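Local coordinates for protein transcriptional regulator (PDB 2GNP) that probably regulates transcription in response to a sugar effector, which its putative sugar-binding domain of Rossmann-like build would recognise, at residues W65-S68 / L69-V73; V187-I190 / C191-F194; E204-Q207 / E208-A212. All blocks are in the same frame, centred on the assembly; numbering follows the deposited sequence.

Contact 1 (W65-S68 / L69-V73); sequences WGKS and LSNLV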
loop_
_atom_site.group_PDB
_atom_site.type_symbol
_atom_site.label_atom_id
_atom_site.label_comp_id
_atom_site.label_asym_id
_atom_site.label_seq_id
_atom_site.Cartn_x
_atom_site.Cartn_y
_atom_site.Cartn_z
ATOM N N TRP A 65 -5.566 -0.957 -2.567
ATOM C CA TRP A 65 -6.133 -1.650 -3.705
ATOM C C TRP A 65 -5.018 -2.537 -4.294
ATOM O O TRP A 65 -3.849 -2.409 -3.922
ATOM C CB TRP A 65 -6.658 -0.600 -4.746
ATOM C CG TRP A 65 -5.548 0.266 -5.363
ATOM C CD1 TRP A 65 -4.942 1.376 -4.844
ATOM C CD2 TRP A 65 -4.916 0.014 -6.611
ATOM N NE1 TRP A 65 -3.953 1.829 -5.703
ATOM C CE2 TRP A 65 -3.932 1.007 -6.802
ATOM C CE3 TRP A 65 -5.094 -0.954 -7.592
ATOM C CZ2 TRP A 65 -3.129 1.049 -7.946
ATOM C CZ3 TRP A 65 -4.300 -0.920 -8.733
ATOM C CH2 TRP A 65 -3.340 0.084 -8.907
ATOM N N GLY A 66 -5.389 -3.459 -5.176
ATOM C CA GLY A 66 -4.377 -4.201 -5.927
ATOM C C GLY A 66 -4.118 -5.666 -5.752
ATOM O O GLY A 66 -4.666 -6.342 -4.853
ATOM N N LYS A 67 -3.262 -6.181 -6.658
ATOM C CA LYS A 67 -2.982 -7.633 -6.712
ATOM C C LYS A 67 -2.360 -8.220 -5.471
ATOM O O LYS A 67 -2.806 -9.261 -5.016
ATOM C CB LYS A 67 -2.119 -8.024 -7.939
ATOM C CG LYS A 67 -1.802 -9.543 -8.051
ATOM C CD LYS A 67 -0.830 -9.788 -9.261
ATOM C CE LYS A 67 -0.505 -11.258 -9.509
ATOM N NZ LYS A 67 0.368 -11.880 -8.471
ATOM N N SER A 68 -1.299 -7.594 -4.937
ATOM C CA SER A 68 -0.661 -8.102 -3.722
ATOM C C SER A 68 -1.675 -8.262 -2.582
ATOM O O SER A 68 -1.678 -9.269 -1.869
ATOM C CB SER A 68 0.467 -7.153 -3.248
ATOM O OG SER A 68 1.620 -7.259 -4.098
ATOM N N LEU A 69 -2.596 -7.306 -2.495
ATOM C CA LEU A 69 -3.554 -7.361 -1.392
ATOM C C LEU A 69 -4.575 -8.457 -1.661
ATOM O O LEU A 69 -4.945 -9.221 -0.752
ATOM C CB LEU A 69 -4.216 -5.997 -1.193
ATOM C CG LEU A 69 -3.251 -4.938 -0.685
ATOM C CD1 LEU A 69 -4.038 -3.755 -0.115
ATOM C CD2 LEU A 69 -2.137 -5.494 0.200
ATOM N N SER A 70 -5.050 -8.519 -2.902
ATOM C CA SER A 70 -6.041 -9.552 -3.253
ATOM C C SER A 70 -5.457 -10.933 -2.961
ATOM O O SER A 70 -6.107 -11.811 -2.397
ATOM C CB SER A 70 -6.464 -9.412 -4.700
ATOM O OG SER A 70 -7.380 -10.465 -5.038
ATOM N N ASN A 71 -4.194 -11.109 -3.326
ATOM C CA ASN A 71 -3.524 -12.408 -3.124
ATOM C C ASN A 71 -3.410 -12.785 -1.642
ATOM O O ASN A 71 -3.495 -13.949 -1.264
ATOM C CB ASN A 71 -2.154 -12.384 -3.814
ATOM C CG ASN A 71 -2.235 -12.339 -5.361
ATOM O OD1 ASN A 71 -3.293 -12.615 -6.003
ATOM N ND2 ASN A 71 -1.101 -12.031 -5.969
ATOM N N LEU A 72 -3.204 -11.792 -0.755
ATOM C CA LEU A 72 -3.106 -12.155 0.633
ATOM C C LEU A 72 -4.494 -12.410 1.189
ATOM O O LEU A 72 -4.661 -13.353 1.956
ATOM C CB LEU A 72 -2.295 -11.112 1.421
ATOM C CG LEU A 72 -2.889 -9.991 2.229
ATOM C CD1 LEU A 72 -3.765 -10.479 3.431
ATOM C CD2 LEU A 72 -1.734 -9.018 2.698
ATOM N N VAL A 73 -5.467 -11.578 0.794
ATOM C CA VAL A 73 -6.841 -11.754 1.263
ATOM C C VAL A 73 -7.365 -13.169 0.919
ATOM O O VAL A 73 -8.026 -13.826 1.722
ATOM C CB VAL A 73 -7.795 -10.659 0.731
ATOM C CG1 VAL A 73 -9.227 -11.008 1.168
ATOM C CG2 VAL A 73 -7.404 -9.311 1.385
HETATM O O HOH W 1 -1.951 -4.581 -3.856
#
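Gly66 O receives two amide hydrogens from the first turn of helix 67-75. The bond from Ser70 N is 2.9 Å and nearly straight, and it lies in the carbonyl plane of Gly66. The bond from Leu69 N is weak. The next two carbonyls carry the pattern on: Lys67 O takes Asn71 N at 2.9 Å, and Ser68 O takes Leu72 N at 3.2 Å, with the donor tilted 26° from the carbonyl plane.

A water bridges the loop residue Trp65 to the first turn. It donates to Trp65 O at 2.9 Å and accepts from Leu69 N, so this first-turn amide is served by more than the weak bond.

Among the side chains, Leu69 packs on Phe63 and Leu105. Within the two segments its CD1 comes only to the Trp65 backbone, 4.0 Å from Trp65 N. On another side of the helix, the Lys67 chain leaves with CG anti to the backbone N (chi1 -180°). It runs across the Asn71 side chain, and Ser40 of helix 36-54 touches both residues.

Gly66 sits at the N-cap. Its phi of 112° would press a CB against the preceding carbonyl O, a strain that glycine escapes. This is a helix N-terminus a short loop after strand 60-63, in the beta-alpha-beta unit completed by strand 85-88, consistent with a Rossmann-like domain.

Contact 2 (V187-I190 / C191-F194); sequences VGEI and CCRF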
loop_
_atom_site.group_PDB
_atom_site.type_symbol
_atom_site.label_atom_id
_atom_site.label_comp_id
_atom_site.label_asym_id
_atom_site.label_seq_id
_atom_site.Cartn_x
_atom_site.Cartn_y
_atom_site.Cartn_z
ATOM N N VAL A 187 8.518 8.438 -8.873
ATOM C CA VAL A 187 9.034 7.084 -8.925
ATOM C C VAL A 187 7.984 6.016 -8.551
ATOM O O VAL A 187 8.178 4.828 -8.823
ATOM C CB VAL A 187 10.323 6.864 -8.081
ATOM C CG1 VAL A 187 11.484 7.833 -8.528
ATOM C CG2 VAL A 187 10.054 6.986 -6.620
ATOM N N GLY A 188 6.919 6.434 -7.871
ATOM C CA GLY A 188 5.967 5.415 -7.424
ATOM C C GLY A 188 4.769 6.045 -6.751
ATOM O O GLY A 188 4.631 7.305 -6.666
ATOM N N GLU A 189 3.856 5.158 -6.318
ATOM C CA GLU A 189 2.670 5.614 -5.541
ATOM C C GLU A 189 2.304 4.673 -4.428
ATOM O O GLU A 189 2.624 3.480 -4.472
ATOM C CB GLU A 189 1.441 5.978 -6.354
ATOM C CG GLU A 189 0.544 4.892 -6.964
ATOM C CD GLU A 189 -0.150 3.798 -6.089
ATOM O OE1 GLU A 189 -0.801 3.939 -4.989
ATOM O OE2 GLU A 189 -0.043 2.624 -6.568
ATOM N N ILE A 190 1.688 5.268 -3.410
ATOM C CA ILE A 190 1.144 4.514 -2.282
ATOM C C ILE A 190 -0.141 5.215 -1.909
ATOM O O ILE A 190 -0.200 6.443 -1.851
ATOM C CB ILE A 190 2.208 4.447 -1.133
ATOM C CG1 ILE A 190 1.824 3.417 -0.052
ATOM C CG2 ILE A 190 2.520 5.887 -0.494
ATOM C CD1 ILE A 190 3.003 3.154 0.981
ATOM N N CYS A 191 -1.216 4.448 -1.671
ATOM C CA CYS A 191 -2.530 5.041 -1.399
ATOM C C CYS A 191 -2.925 6.087 -2.468
ATOM O O CYS A 191 -3.572 7.062 -2.150
ATOM C CB CYS A 191 -2.605 5.667 -0.021
ATOM S SG CYS A 191 -2.495 4.390 1.271
ATOM N N CYS A 192 -2.499 5.839 -3.691
ATOM C CA CYS A 192 -2.805 6.666 -4.843
ATOM C C CYS A 192 -2.175 8.062 -4.800
ATOM O O CYS A 192 -2.631 8.968 -5.512
ATOM C CB CYS A 192 -4.353 6.714 -5.021
ATOM S SG CYS A 192 -5.038 5.043 -5.317
ATOM N N ARG A 193 -1.128 8.213 -4.004
ATOM C CA ARG A 193 -0.312 9.449 -3.938
ATOM C C ARG A 193 1.047 9.173 -4.495
ATOM O O ARG A 193 1.642 8.132 -4.205
ATOM C CB ARG A 193 -0.284 10.059 -2.561
ATOM C CG ARG A 193 -1.731 10.506 -2.187
ATOM C CD ARG A 193 -1.710 10.996 -0.747
ATOM N NE ARG A 193 -3.028 11.461 -0.297
ATOM C CZ ARG A 193 -3.599 12.587 -0.707
ATOM N NH1 ARG A 193 -2.947 13.378 -1.597
ATOM N NH2 ARG A 193 -4.824 12.943 -0.265
ATOM N N PHE A 194 1.504 10.112 -5.322
ATOM C CA PHE A 194 2.695 9.935 -6.153
ATOM C C PHE A 194 3.849 10.625 -5.498
ATOM O O PHE A 194 3.721 11.783 -5.091
ATOM C CB PHE A 194 2.406 10.472 -7.575
ATOM C CG PHE A 194 1.372 9.615 -8.294
ATOM C CD1 PHE A 194 1.794 8.505 -9.008
ATOM C CD2 PHE A 194 0.001 9.862 -8.165
ATOM C CE1 PHE A 194 0.877 7.677 -9.616
ATOM C CE2 PHE A 194 -0.941 8.980 -8.772
ATOM C CZ PHE A 194 -0.481 7.916 -9.502
#
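The Phe194 ring carries Glu189 CB over one face. CB stands 3.6 Å above the ring plane, displaced toward the rim, and makes a CH-pi contact. Glu189 CG follows at 3.9 Å from Phe194 CE1. Trp169, elsewhere in the chain, meets Phe194 edge-to-face. The carboxylate of Glu189 is turned 62° from the ring plane.

Chi1 of 76° sets CG of Glu189 between the backbone N and the carbonyl carbon, and a bend at chi2 then brings the carboxylate to the turn. Glu189 OE1 accepts Cys192 N at 2.9 Å, on its anti side and 21° out of the carboxylate plane. A turn amide is thereby held by a side chain of the strand before it.

Two backbone bonds pair Ile190 with Arg193. Ile190 N reaches Arg193 O at 3.0 Å in the carbonyl plane. Arg193 N returns to Ile190 O at 2.9 Å, from above the carbonyl plane. Ile190 and Arg193 start out on the face away from Glu189 and Phe194. Ile190 packs on Val156 and Leu218, while the Arg193 guanidinium binds Ile213 O and Glu201. Residues 188-194 make a tight antiparallel beta hairpin, its strands joined by a type I' turn from Ile190 to Arg193.

Contact 3 (E204-Q207 / E208-A212); sequences ENLQ and ERTIA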
loop_
_atom_site.group_PDB
_atom_site.type_symbol
_atom_site.label_atom_id
_atom_site.label_comp_id
_atom_site.label_asym_id
_atom_site.label_seq_id
_atom_site.Cartn_x
_atom_site.Cartn_y
_atom_site.Cartn_z
ATOM N N GLU A 204 1.785 19.147 -6.189
ATOM C CA GLU A 204 0.710 19.628 -5.304
ATOM C C GLU A 204 -0.688 19.713 -5.952
ATOM O O GLU A 204 -1.716 19.427 -5.289
ATOM C CB GLU A 204 1.120 20.999 -4.759
ATOM C CG GLU A 204 0.235 21.581 -3.719
ATOM C CD GLU A 204 0.756 22.949 -3.323
ATOM O OE1 GLU A 204 0.224 23.945 -3.843
ATOM O OE2 GLU A 204 1.743 22.996 -2.561
ATOM N N ASN A 205 -0.763 20.124 -7.216
ATOM C CA ASN A 205 -2.031 20.156 -7.931
ATOM C C ASN A 205 -2.811 18.822 -7.926
ATOM O O ASN A 205 -4.038 18.785 -7.721
ATOM C CB ASN A 205 -1.844 20.656 -9.371
ATOM C CG ASN A 205 -3.171 20.827 -10.117
ATOM O OD1 ASN A 205 -3.751 19.878 -10.648
ATOM N ND2 ASN A 205 -3.647 22.072 -10.187
ATOM N N LEU A 206 -2.113 17.732 -8.182
ATOM C CA LEU A 206 -2.807 16.420 -8.152
ATOM C C LEU A 206 -3.052 16.007 -6.688
ATOM O O LEU A 206 -4.123 15.465 -6.367
ATOM C CB LEU A 206 -1.981 15.393 -8.913
ATOM C CG LEU A 206 -2.526 13.952 -8.958
ATOM C CD1 LEU A 206 -3.899 13.947 -9.619
ATOM C CD2 LEU A 206 -1.502 13.029 -9.671
ATOM N N GLN A 207 -2.076 16.268 -5.811
ATOM C CA GLN A 207 -2.183 15.950 -4.363
ATOM C C GLN A 207 -3.518 16.468 -3.827
ATOM O O GLN A 207 -4.245 15.756 -3.125
ATOM C CB GLN A 207 -1.017 16.615 -3.607
ATOM C CG GLN A 207 -1.175 16.595 -2.132
ATOM C CD GLN A 207 -0.087 17.367 -1.449
ATOM O OE1 GLN A 207 0.010 18.586 -1.600
ATOM N NE2 GLN A 207 0.738 16.666 -0.678
ATOM N N GLU A 208 -3.836 17.713 -4.180
ATOM C CA GLU A 208 -5.047 18.413 -3.667
ATOM C C GLU A 208 -6.373 17.977 -4.369
ATOM O O GLU A 208 -7.484 18.385 -3.988
ATOM C CB GLU A 208 -4.795 19.972 -3.720
ATOM C CG GLU A 208 -3.593 20.381 -2.877
ATOM C CD GLU A 208 -3.443 21.891 -2.630
ATOM O OE1 GLU A 208 -3.817 22.661 -3.531
ATOM O OE2 GLU A 208 -2.938 22.259 -1.532
ATOM N N ARG A 209 -6.279 17.141 -5.388
ATOM C CA ARG A 209 -7.424 16.689 -6.138
ATOM C C ARG A 209 -7.759 15.217 -5.780
ATOM O O ARG A 209 -8.693 14.661 -6.358
ATOM C CB ARG A 209 -7.173 16.716 -7.664
ATOM C CG ARG A 209 -7.294 18.077 -8.346
ATOM C CD ARG A 209 -6.493 18.121 -9.676
ATOM N NE ARG A 209 -6.735 17.028 -10.626
ATOM C CZ ARG A 209 -5.840 16.613 -11.504
ATOM N NH1 ARG A 209 -4.631 17.158 -11.510
ATOM N NH2 ARG A 209 -6.123 15.630 -12.346
ATOM N N THR A 210 -6.950 14.638 -4.883
ATOM C CA THR A 210 -6.999 13.168 -4.662
ATOM C C THR A 210 -7.817 12.841 -3.385
ATOM O O THR A 210 -7.637 13.456 -2.328
ATOM C CB THR A 210 -5.578 12.615 -4.591
ATOM O OG1 THR A 210 -4.923 12.913 -5.833
ATOM C CG2 THR A 210 -5.574 11.073 -4.352
ATOM N N ILE A 211 -8.719 11.848 -3.547
ATOM C CA ILE A 211 -9.617 11.485 -2.485
ATOM C C ILE A 211 -8.991 10.257 -1.801
ATOM O O ILE A 211 -9.353 9.112 -2.065
ATOM C CB ILE A 211 -11.061 11.175 -2.973
ATOM C CG1 ILE A 211 -11.654 12.379 -3.723
ATOM C CG2 ILE A 211 -11.947 10.855 -1.743
ATOM C CD1 ILE A 211 -11.676 13.656 -2.929
ATOM N N ALA A 212 -7.999 10.512 -0.970
ATOM C CA ALA A 212 -7.277 9.420 -0.277
ATOM C C ALA A 212 -6.730 9.914 1.031
ATOM O O ALA A 212 -6.543 11.113 1.248
ATOM C CB ALA A 212 -6.093 8.969 -1.148
HETATM O O HOH W 2 -6.242 15.367 -1.001
#
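Asn205 and Arg209 meet obliquely where the short helix 204-207 runs out into a type I turn from Gln207 to Thr210. Their amide and guanidinium planes are 60° apart. Asn205 OD1 accepts Arg209 NH1 at 3.0 Å, nearly in line with its C=O bond.

Leu206 lies across the arginine at about a right angle. Its CD1 rests over one face of the guanidinium, 3.7 Å above the plane and offset toward the rim. A bend at chi3 (51°) folds the Arg209 chain back beside the helix end. The group is fixed further by Gln126 O at NE and by a salt bridge from NH1 to Asp177.

Glu204 and Glu208 run side by side and point the same way, with carboxylates 27° apart. Their OE1 atoms are 4.3 Å apart, so the like charges probably repel somewhat. Between their backbones, Glu208 N bonds to Glu204 O at 2.9 Å.

A water bridges the turn by donating to both Gln207 O and Thr210 O. Gln207 O also takes a weak bond from Thr210 N. Leu206 O takes Arg209 N at 2.9 Å and Thr210 OG1 at 2.7 Å, and these two donors approach from opposite faces of its carbonyl plane.

In the fold
Contacts 1, 2 and 3 follow one another along the chain, and contact 2 touches both others. Contacts 1 and 2 have centres about 16 Å apart. They meet where Trp65 NE1 packs 3.4 Å from Cys192 SG and Trp65 CZ2 lies 3.7 Å from Glu189 OE2. Contacts 2 and 3 have centres about 11 Å apart. There Arg193 NH2 probably bonds to Ala212 O at 2.9 Å, and Arg193 NH1 to Gln207 O at 3.1 Å, tying the hairpin to the turn after helix 204-207. Contacts 1 and 3 do not touch; their nearest atoms are about 9 Å apart. All three lie within the putative sugar-binding domain, but the sugar site itself cannot be placed from these contacts.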